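Local coordinates for protein N6 adenine specific DNA methylase (Encephalitozoon cuniculi, PDB 3Q87) that probably methylates the translation termination factor eRF1 with S-adenosylmethionine as methyl donor, acting as the catalytic subunit of the Mtq2-Trm112 complex, at residues T12-L17 and T34-E39; A113-M118 and E137-G142; L122-N127 and E154-I159. All blocks are in the same frame, centred on the assembly; numbering follows the deposited sequence.

Contact 1: residues T12-L17 and T34-E39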
loop_
_atom_site.group_PDB
_atom_site.type_symbol
_atom_site.label_atom_id
_atom_site.label_comp_id
_atom_site.label_asym_id
_atom_site.label_seq_id
_atom_site.Cartn_x
_atom_site.Cartn_y
_atom_site.Cartn_z
ATOM N N THR B 12 6.615 -18.182 7.125
ATOM C CA THR B 12 5.383 -18.691 7.719
ATOM C C THR B 12 4.178 -17.806 7.335
ATOM O O THR B 12 3.081 -18.308 7.111
ATOM C CB THR B 12 5.468 -18.855 9.262
ATOM O OG1 THR B 12 5.112 -17.630 9.902
ATOM C CG2 THR B 12 6.862 -19.254 9.693
ATOM N N LEU B 13 4.383 -16.494 7.252
ATOM C CA LEU B 13 3.332 -15.613 6.747
ATOM C C LEU B 13 3.019 -15.987 5.296
ATOM O O LEU B 13 1.863 -16.192 4.930
ATOM C CB LEU B 13 3.722 -14.127 6.895
ATOM C CG LEU B 13 2.733 -13.051 6.408
ATOM C CD1 LEU B 13 1.329 -13.307 6.919
ATOM C CD2 LEU B 13 3.191 -11.616 6.785
ATOM N N MET B 14 4.058 -16.122 4.480
ATOM C CA MET B 14 3.866 -16.479 3.083
ATOM C C MET B 14 3.136 -17.814 2.921
ATOM O O MET B 14 2.255 -17.942 2.066
ATOM C CB MET B 14 5.205 -16.512 2.349
ATOM C CG MET B 14 5.845 -15.135 2.249
ATOM S SD MET B 14 7.438 -15.103 1.380
ATOM C CE MET B 14 6.943 -15.403 -0.324
ATOM N N ASP B 15 3.503 -18.803 3.732
ATOM C CA ASP B 15 2.856 -20.110 3.665
ATOM C C ASP B 15 1.367 -19.991 3.978
ATOM O O ASP B 15 0.537 -20.561 3.273
ATOM C CB ASP B 15 3.514 -21.120 4.616
ATOM C CG ASP B 15 4.831 -21.676 4.077
ATOM O OD1 ASP B 15 5.178 -21.416 2.898
ATOM O OD2 ASP B 15 5.526 -22.379 4.842
ATOM N N ALA B 16 1.025 -19.232 5.017
ATOM C CA ALA B 16 -0.384 -19.051 5.351
ATOM C C ALA B 16 -1.174 -18.315 4.255
ATOM O O ALA B 16 -2.319 -18.675 3.960
ATOM C CB ALA B 16 -0.544 -18.371 6.695
ATOM N N LEU B 17 -0.562 -17.291 3.661
ATOM C CA LEU B 17 -1.189 -16.536 2.574
ATOM C C LEU B 17 -1.440 -17.452 1.390
ATOM O O LEU B 17 -2.462 -17.357 0.706
ATOM C CB LEU B 17 -0.301 -15.366 2.133
ATOM C CG LEU B 17 -0.157 -14.214 3.141
ATOM C CD1 LEU B 17 0.934 -13.261 2.712
ATOM C CD2 LEU B 17 -1.477 -13.471 3.312
ATOM N N THR B 34 12.178 -5.524 1.066
ATOM C CA THR B 34 12.570 -5.698 -0.347
ATOM C C THR B 34 11.575 -6.505 -1.212
ATOM O O THR B 34 11.867 -6.839 -2.372
ATOM C CB THR B 34 14.019 -6.284 -0.512
ATOM O OG1 THR B 34 14.130 -7.515 0.207
ATOM C CG2 THR B 34 15.073 -5.304 0.000
ATOM N N GLY B 35 10.413 -6.821 -0.647
ATOM C CA GLY B 35 9.276 -7.253 -1.451
ATOM C C GLY B 35 9.105 -8.737 -1.701
ATOM O O GLY B 35 8.431 -9.127 -2.652
ATOM N N VAL B 36 9.694 -9.573 -0.850
ATOM C CA VAL B 36 9.514 -11.017 -0.991
ATOM C C VAL B 36 8.028 -11.402 -0.953
ATOM O O VAL B 36 7.576 -12.228 -1.734
ATOM C CB VAL B 36 10.358 -11.822 0.053
ATOM C CG1 VAL B 36 9.744 -11.731 1.468
ATOM C CG2 VAL B 36 10.541 -13.252 -0.391
ATOM N N ILE B 37 7.254 -10.786 -0.068
ATOM C CA ILE B 37 5.827 -11.100 -0.014
ATOM C C ILE B 37 5.041 -10.478 -1.189
ATOM O O ILE B 37 4.140 -11.115 -1.765
ATOM C CB ILE B 37 5.223 -10.701 1.342
ATOM C CG1 ILE B 37 5.912 -11.478 2.467
ATOM C CG2 ILE B 37 3.733 -10.984 1.358
ATOM C CD1 ILE B 37 5.398 -11.105 3.868
ATOM N N THR B 38 5.409 -9.254 -1.561
ATOM C CA THR B 38 4.855 -8.605 -2.750
ATOM C C THR B 38 5.012 -9.489 -3.991
ATOM O O THR B 38 4.084 -9.643 -4.786
ATOM C CB THR B 38 5.526 -7.224 -3.023
ATOM O OG1 THR B 38 5.088 -6.274 -2.049
ATOM C CG2 THR B 38 5.161 -6.702 -4.431
ATOM N N GLU B 39 6.194 -10.068 -4.144
ATOM C CA GLU B 39 6.479 -10.957 -5.268
ATOM C C GLU B 39 5.460 -12.102 -5.386
ATOM O O GLU B 39 5.024 -12.454 -6.485
ATOM C CB GLU B 39 7.893 -11.526 -5.140
ATOM C CG GLU B 39 8.462 -12.078 -6.452
ATOM C CD GLU B 39 9.920 -12.500 -6.316
ATOM O OE1 GLU B 39 10.737 -12.113 -7.175
ATOM O OE2 GLU B 39 10.252 -13.216 -5.345
#

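Contact 2: residues A113-M118 and E137-G142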
loop_
_atom_site.group_PDB
_atom_site.type_symbol
_atom_site.label_atom_id
_atom_site.label_comp_id
_atom_site.label_asym_id
_atom_site.label_seq_id
_atom_site.Cartn_x
_atom_site.Cartn_y
_atom_site.Cartn_z
ATOM N N ALA B 113 -5.321 1.989 13.935
ATOM C CA ALA B 113 -5.588 2.784 12.739
ATOM C C ALA B 113 -6.226 1.992 11.591
ATOM O O ALA B 113 -6.722 2.584 10.633
ATOM C CB ALA B 113 -4.313 3.461 12.259
ATOM N N VAL B 114 -6.197 0.663 11.678
ATOM C CA VAL B 114 -6.572 -0.167 10.531
ATOM C C VAL B 114 -8.090 -0.248 10.384
ATOM O O VAL B 114 -8.807 -0.418 11.370
ATOM C CB VAL B 114 -5.932 -1.600 10.601
ATOM C CG1 VAL B 114 -6.488 -2.395 11.779
ATOM C CG2 VAL B 114 -6.157 -2.356 9.297
ATOM N N THR B 115 -8.581 -0.098 9.160
ATOM C CA THR B 115 -10.025 -0.120 8.925
ATOM C C THR B 115 -10.426 -0.962 7.719
ATOM O O THR B 115 -11.607 -1.034 7.396
ATOM C CB THR B 115 -10.620 1.309 8.734
ATOM O OG1 THR B 115 -10.104 1.890 7.531
ATOM C CG2 THR B 115 -10.277 2.212 9.912
ATOM N N VAL B 116 -9.461 -1.590 7.047
ATOM C CA VAL B 116 -9.774 -2.386 5.855
ATOM C C VAL B 116 -10.578 -3.625 6.231
ATOM O O VAL B 116 -10.615 -4.012 7.389
ATOM C CB VAL B 116 -8.516 -2.839 5.108
ATOM C CG1 VAL B 116 -7.778 -1.643 4.537
ATOM C CG2 VAL B 116 -7.626 -3.662 6.043
ATOM N N GLY B 117 -11.216 -4.246 5.247
ATOM C CA GLY B 117 -12.109 -5.359 5.514
ATOM C C GLY B 117 -11.419 -6.618 6.022
ATOM O O GLY B 117 -12.015 -7.390 6.772
ATOM N N MET B 118 -10.167 -6.823 5.617
ATOM C CA MET B 118 -9.430 -8.033 5.976
ATOM C C MET B 118 -7.949 -7.757 6.188
ATOM O O MET B 118 -7.357 -6.948 5.475
ATOM C CB MET B 118 -9.584 -9.072 4.872
ATOM C CG MET B 118 -9.234 -10.490 5.299
ATOM S SD MET B 118 -9.419 -11.622 3.909
ATOM C CE MET B 118 -11.141 -11.342 3.512
ATOM N N GLU B 137 -10.479 -7.214 18.198
ATOM C CA GLU B 137 -11.905 -7.404 18.406
ATOM C C GLU B 137 -12.555 -6.071 18.723
ATOM O O GLU B 137 -13.622 -5.750 18.204
ATOM C CB GLU B 137 -12.155 -8.378 19.562
ATOM C CG GLU B 137 -11.626 -9.770 19.307
ATOM C CD GLU B 137 -12.283 -10.428 18.110
ATOM O OE1 GLU B 137 -13.397 -10.004 17.733
ATOM O OE2 GLU B 137 -11.694 -11.375 17.549
ATOM N N GLU B 138 -11.900 -5.299 19.584
ATOM C CA GLU B 138 -12.378 -3.973 19.946
ATOM C C GLU B 138 -12.494 -3.048 18.737
ATOM O O GLU B 138 -13.240 -2.075 18.760
ATOM C CB GLU B 138 -11.453 -3.344 20.981
ATOM C CG GLU B 138 -11.431 -4.057 22.313
ATOM C CD GLU B 138 -10.331 -3.534 23.226
ATOM O OE1 GLU B 138 -9.867 -2.391 23.007
ATOM O OE2 GLU B 138 -9.930 -4.267 24.162
ATOM N N ARG B 139 -11.748 -3.350 17.681
ATOM C CA ARG B 139 -11.746 -2.508 16.498
ATOM C C ARG B 139 -12.726 -3.016 15.450
ATOM O O ARG B 139 -12.815 -2.478 14.349
ATOM C CB ARG B 139 -10.329 -2.406 15.928
ATOM C CG ARG B 139 -9.394 -1.571 16.791
ATOM C CD ARG B 139 -9.578 -0.100 16.492
ATOM N NE ARG B 139 -9.281 0.178 15.090
ATOM C CZ ARG B 139 -9.636 1.290 14.453
ATOM N NH1 ARG B 139 -10.318 2.237 15.086
ATOM N NH2 ARG B 139 -9.315 1.450 13.175
ATOM N N GLY B 140 -13.465 -4.063 15.799
ATOM C CA GLY B 140 -14.476 -4.596 14.909
ATOM C C GLY B 140 -14.034 -5.776 14.068
ATOM O O GLY B 140 -14.732 -6.159 13.132
ATOM N N TYR B 141 -12.885 -6.367 14.384
ATOM C CA TYR B 141 -12.428 -7.505 13.587
ATOM C C TYR B 141 -12.749 -8.823 14.253
ATOM O O TYR B 141 -12.355 -9.060 15.395
ATOM C CB TYR B 141 -10.920 -7.437 13.296
ATOM C CG TYR B 141 -10.547 -6.326 12.347
ATOM C CD1 TYR B 141 -10.562 -6.528 10.980
ATOM C CD2 TYR B 141 -10.200 -5.064 12.826
ATOM C CE1 TYR B 141 -10.245 -5.509 10.106
ATOM C CE2 TYR B 141 -9.881 -4.034 11.963
ATOM C CZ TYR B 141 -9.906 -4.261 10.598
ATOM O OH TYR B 141 -9.591 -3.242 9.722
ATOM N N GLY B 142 -13.455 -9.686 13.538
ATOM C CA GLY B 142 -13.504 -11.077 13.941
ATOM C C GLY B 142 -12.125 -11.630 13.639
ATOM O O GLY B 142 -11.602 -11.407 12.550
#

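Contact 3: residues L122-N127 and E154-I159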
loop_
_atom_site.group_PDB
_atom_site.type_symbol
_atom_site.label_atom_id
_atom_site.label_comp_id
_atom_site.label_asym_id
_atom_site.label_seq_id
_atom_site.Cartn_x
_atom_site.Cartn_y
_atom_site.Cartn_z
ATOM N N LEU B 122 1.397 -10.745 11.531
ATOM C CA LEU B 122 2.297 -11.673 12.194
ATOM C C LEU B 122 2.717 -11.107 13.538
ATOM O O LEU B 122 3.022 -9.927 13.660
ATOM C CB LEU B 122 3.537 -11.973 11.338
ATOM C CG LEU B 122 4.538 -12.975 11.953
ATOM C CD1 LEU B 122 5.340 -13.652 10.865
ATOM C CD2 LEU B 122 5.483 -12.326 12.972
ATOM N N VAL B 123 2.733 -11.970 14.548
ATOM C CA VAL B 123 3.102 -11.574 15.883
ATOM C C VAL B 123 3.934 -12.713 16.482
ATOM O O VAL B 123 3.897 -13.817 15.977
ATOM C CB VAL B 123 1.839 -11.313 16.724
ATOM C CG1 VAL B 123 2.169 -11.337 18.175
ATOM C CG2 VAL B 123 1.189 -9.981 16.328
ATOM N N ILE B 124 4.708 -12.435 17.524
ATOM C CA ILE B 124 5.407 -13.501 18.234
ATOM C C ILE B 124 4.884 -13.633 19.667
ATOM O O ILE B 124 4.183 -12.761 20.157
ATOM C CB ILE B 124 6.936 -13.295 18.234
ATOM C CG1 ILE B 124 7.303 -11.995 18.948
ATOM C CG2 ILE B 124 7.476 -13.318 16.803
ATOM C CD1 ILE B 124 8.796 -11.848 19.196
ATOM N N GLU B 125 5.222 -14.735 20.330
ATOM C CA GLU B 125 4.691 -15.018 21.658
ATOM C C GLU B 125 4.934 -13.856 22.620
ATOM O O GLU B 125 4.072 -13.519 23.439
ATOM C CB GLU B 125 5.308 -16.305 22.209
ATOM C CG GLU B 125 4.554 -16.923 23.372
ATOM C CD GLU B 125 5.002 -18.353 23.636
ATOM O OE1 GLU B 125 4.513 -19.276 22.943
ATOM O OE2 GLU B 125 5.848 -18.555 24.532
ATOM N N ALA B 126 6.099 -13.230 22.508
ATOM C CA ALA B 126 6.447 -12.142 23.417
ATOM C C ALA B 126 5.532 -10.916 23.293
ATOM O O ALA B 126 5.414 -10.123 24.234
ATOM C CB ALA B 126 7.902 -11.754 23.249
ATOM N N ASN B 127 4.876 -10.762 22.146
ATOM C CA ASN B 127 3.973 -9.630 21.951
ATOM C C ASN B 127 2.657 -9.771 22.710
ATOM O O ASN B 127 1.879 -8.821 22.785
ATOM C CB ASN B 127 3.679 -9.419 20.462
ATOM C CG ASN B 127 4.934 -9.189 19.651
ATOM O OD1 ASN B 127 5.889 -8.591 20.133
ATOM N ND2 ASN B 127 4.935 -9.655 18.417
ATOM N N GLU B 154 11.885 -18.036 18.408
ATOM C CA GLU B 154 10.581 -17.894 19.061
ATOM C C GLU B 154 9.462 -18.610 18.324
ATOM O O GLU B 154 9.703 -19.408 17.419
ATOM C CB GLU B 154 10.224 -16.411 19.273
ATOM C CG GLU B 154 9.107 -16.175 20.308
ATOM C CD GLU B 154 9.320 -14.911 21.126
ATOM O OE1 GLU B 154 10.451 -14.377 21.121
ATOM O OE2 GLU B 154 8.363 -14.453 21.785
ATOM N N THR B 155 8.233 -18.339 18.734
ATOM C CA THR B 155 7.082 -18.945 18.088
ATOM C C THR B 155 6.269 -17.861 17.395
ATOM O O THR B 155 5.976 -16.818 17.970
ATOM C CB THR B 155 6.199 -19.703 19.091
ATOM O OG1 THR B 155 5.583 -18.767 19.983
ATOM C CG2 THR B 155 7.036 -20.677 19.907
ATOM N N VAL B 156 5.906 -18.124 16.152
ATOM C CA VAL B 156 5.233 -17.138 15.333
ATOM C C VAL B 156 3.733 -17.403 15.276
ATOM O O VAL B 156 3.309 -18.546 15.098
ATOM C CB VAL B 156 5.803 -17.176 13.906
ATOM C CG1 VAL B 156 4.861 -16.503 12.938
ATOM C CG2 VAL B 156 7.160 -16.532 13.879
ATOM N N TYR B 157 2.936 -16.344 15.419
ATOM C CA TYR B 157 1.488 -16.425 15.259
ATOM C C TYR B 157 0.999 -15.567 14.097
ATOM O O TYR B 157 1.279 -14.371 14.028
ATOM C CB TYR B 157 0.783 -15.982 16.540
ATOM C CG TYR B 157 1.187 -16.773 17.768
ATOM C CD1 TYR B 157 0.331 -17.719 18.324
ATOM C CD2 TYR B 157 2.423 -16.577 18.367
ATOM C CE1 TYR B 157 0.694 -18.448 19.445
ATOM C CE2 TYR B 157 2.798 -17.300 19.494
ATOM C CZ TYR B 157 1.929 -18.234 20.028
ATOM O OH TYR B 157 2.293 -18.952 21.141
ATOM N N ILE B 158 0.265 -16.181 13.184
ATOM C CA ILE B 158 -0.331 -15.440 12.088
ATOM C C ILE B 158 -1.805 -15.178 12.357
ATOM O O ILE B 158 -2.631 -16.093 12.403
ATOM C CB ILE B 158 -0.149 -16.164 10.764
ATOM C CG1 ILE B 158 1.348 -16.241 10.439
ATOM C CG2 ILE B 158 -0.948 -15.457 9.660
ATOM C CD1 ILE B 158 1.656 -17.189 9.328
ATOM N N ILE B 159 -2.121 -13.910 12.555
ATOM C CA ILE B 159 -3.477 -13.502 12.864
ATOM C C ILE B 159 -4.233 -13.101 11.609
ATOM O O ILE B 159 -3.736 -12.319 10.805
ATOM C CB ILE B 159 -3.461 -12.347 13.857
ATOM C CG1 ILE B 159 -2.786 -12.792 15.147
ATOM C CG2 ILE B 159 -4.870 -11.878 14.171
ATOM C CD1 ILE B 159 -2.874 -11.760 16.258
#

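Contact 1: residues T12-L17 and T34-E39
Thr-38 OG1, hydrogen-bonded to Thr-32 OG1, Asp-29 OD2 and Ser-49 OG, ties down the same helical turn whose Val-36 and Ile-37 reach across to Leu-13, Met-14 and Leu-17. Between the two helices themselves there is no hydrogen bond; the contact is aliphatic, with one sulfur. Ile-37 makes most of the contact, with CD1, CG1 and CG2 each meeting a different residue of helix 8-20. Its CD1 lies against Leu-13 CD2 at 3.7 Å, and those two side chains cross at about a right angle. Its CG1 meets Met-14 CG, also at 3.7 Å. Its CG2, anti to the backbone N, faces Leu-17 CD1 at 3.9 Å, again with the side chains roughly perpendicular. Met-14 runs straight through chi2 and then bends: chi3 of 71° turns CE aside. SD rests against Val-36 CG2 at 4.0 Å, while CE lies 3.5 Å from Val-36 O, a van der Waals approach of a methyl group to a helix carbonyl. Ahead of this turn, Gly-35 occupies the N-cap position with a positive phi, and its carbonyl O accepts a 2.8 Å bond from Glu-39 N. The glycine belongs to the turn after the first strand of the Rossmann-like fold, a region that in class I methyltransferases lies at the cofactor, and Ile-37 indeed touches the bound S-adenosylmethionine. Helix 8-20 packs against the first turn of helix 36-41. Leu-13 and Leu-17 also rest on Val-83 of strand 81-84, Leu-13 reaches the cofactor-binding Asn-85, and Thr-12 and Ala-16 lie on strand 155-162.

Contact 2: residues A113-M118 and E137-G142
Tyr-141 meets the loop of Val-114 to Gly-117 just beyond a Schellman motif that ends helix 129-138. There Gly-140, with a phi of 96°, leaves the helix, and its N bonds back to Glu-137 O at 2.9 Å. From CB, which leads toward the loop, the tyrosine ring passes obliquely by Val-114. On one side CE2 packs on Val-114 CG1 at 3.8 Å; on the other, CE1 comes to 3.1 Å from Val-116 O, which lies near the ring plane at its edge. At the tip, OH donates to that same carbonyl, Val-116 O, at 2.7 Å, in the carbonyl plane and on a lone pair. Val-114 CG2 lies 3.6 Å from Tyr-141 OH. The ring therefore bridges the connection between helix 105-113 and strand 118-124 to the one entering strand 142-150, at the N-terminal ends of both strands. Two residues earlier, Arg-139 has a chain bent at chi2 and chi3, and its guanidinium lies beside the loop, with NE weakly bonded to Val-111 O. Arg-139 NH2 lies 3.5 Å from Thr-115 CG2. The same NH2 donates to Val-114 O at 2.6 Å, coming from above that carbonyl's plane, 53° out of it.

Contact 3: residues L122-N127 and E154-I159
Antiparallel pairing of strand 118-124 with strand 155-162 is a signature of the class I methyltransferase fold, in which the last strand inserts into the sheet against its neighbours' direction. Val-123 and Tyr-157 form the hydrogen-bonded pair: Tyr-157 N gives a nearly straight 2.8 Å bond to Val-123 O, and Val-123 N returns one of 2.9 Å to Tyr-157 O. Leu-122 with Ile-158 and Ile-124 with Val-156 are non-hydrogen-bonded pairs. The side chains of Leu-122 and Val-156 cross at about a right angle, with Leu-122 CD1 3.6 Å from Val-156 CG1. Past the strand end the chain turns into a short 3-10 segment, and polar groups take over. Glu-125 N bonds to Thr-155 O, and the extended Glu-125 side chain carries its carboxylate to Thr-155 and Tyr-157. Its OE1 accepts two bonds: Tyr-157 OH comes in on the anti lone pair at 2.9 Å, Thr-155 OG1 from above the carboxylate plane at 3.2 Å. With chi1 of -57°, Tyr-157 CG stands anti to its own carbonyl carbon, and the ring lies with Glu-125 N and Val-123 O at its edge. From the other segment Glu-154 reaches back the same way: its OE2 takes Ala-126 N at 2.7 Å, the N lying almost in line with the CD-OE2 bond, and its OE1 lies 3.6 Å from Ile-124 CD1. Leu-122, Val-156 and Ile-158 face helix 8-20, Leu-122 also touching the cofactor-binding Asn-85. Tyr-157 and Ile-159 face helix 129-138. Strand 81-84 continues the sheet beyond Leu-122, and strand 142-150 continues it beyond Val-156 and Ile-158.

Overall arrangement
Contact 1 is the buried one, apolar, with no hydrogen bond across it, where helix 8-20 packs on helix 36-41 beside the cofactor. Contacts 2 and 3 are partly buried and depend on hydrogen bonds: in contact 2, side chains of one loop seek carbonyls of another, while contact 3 joins regular sheet pairing to carboxylates at the strand end. Contacts 1 and 3 meet directly, since Leu-13 and Ala-16 pack on Ile-158 and Thr-12 lies beside Val-156. Contacts 2 and 3 sit at the two ends of strand 118-124; helix 129-138 ends in contact 2, and its side chains cover Tyr-157 and Ile-159 of contact 3. Contacts 1 and 2 fall on opposite sides of the chain's centre.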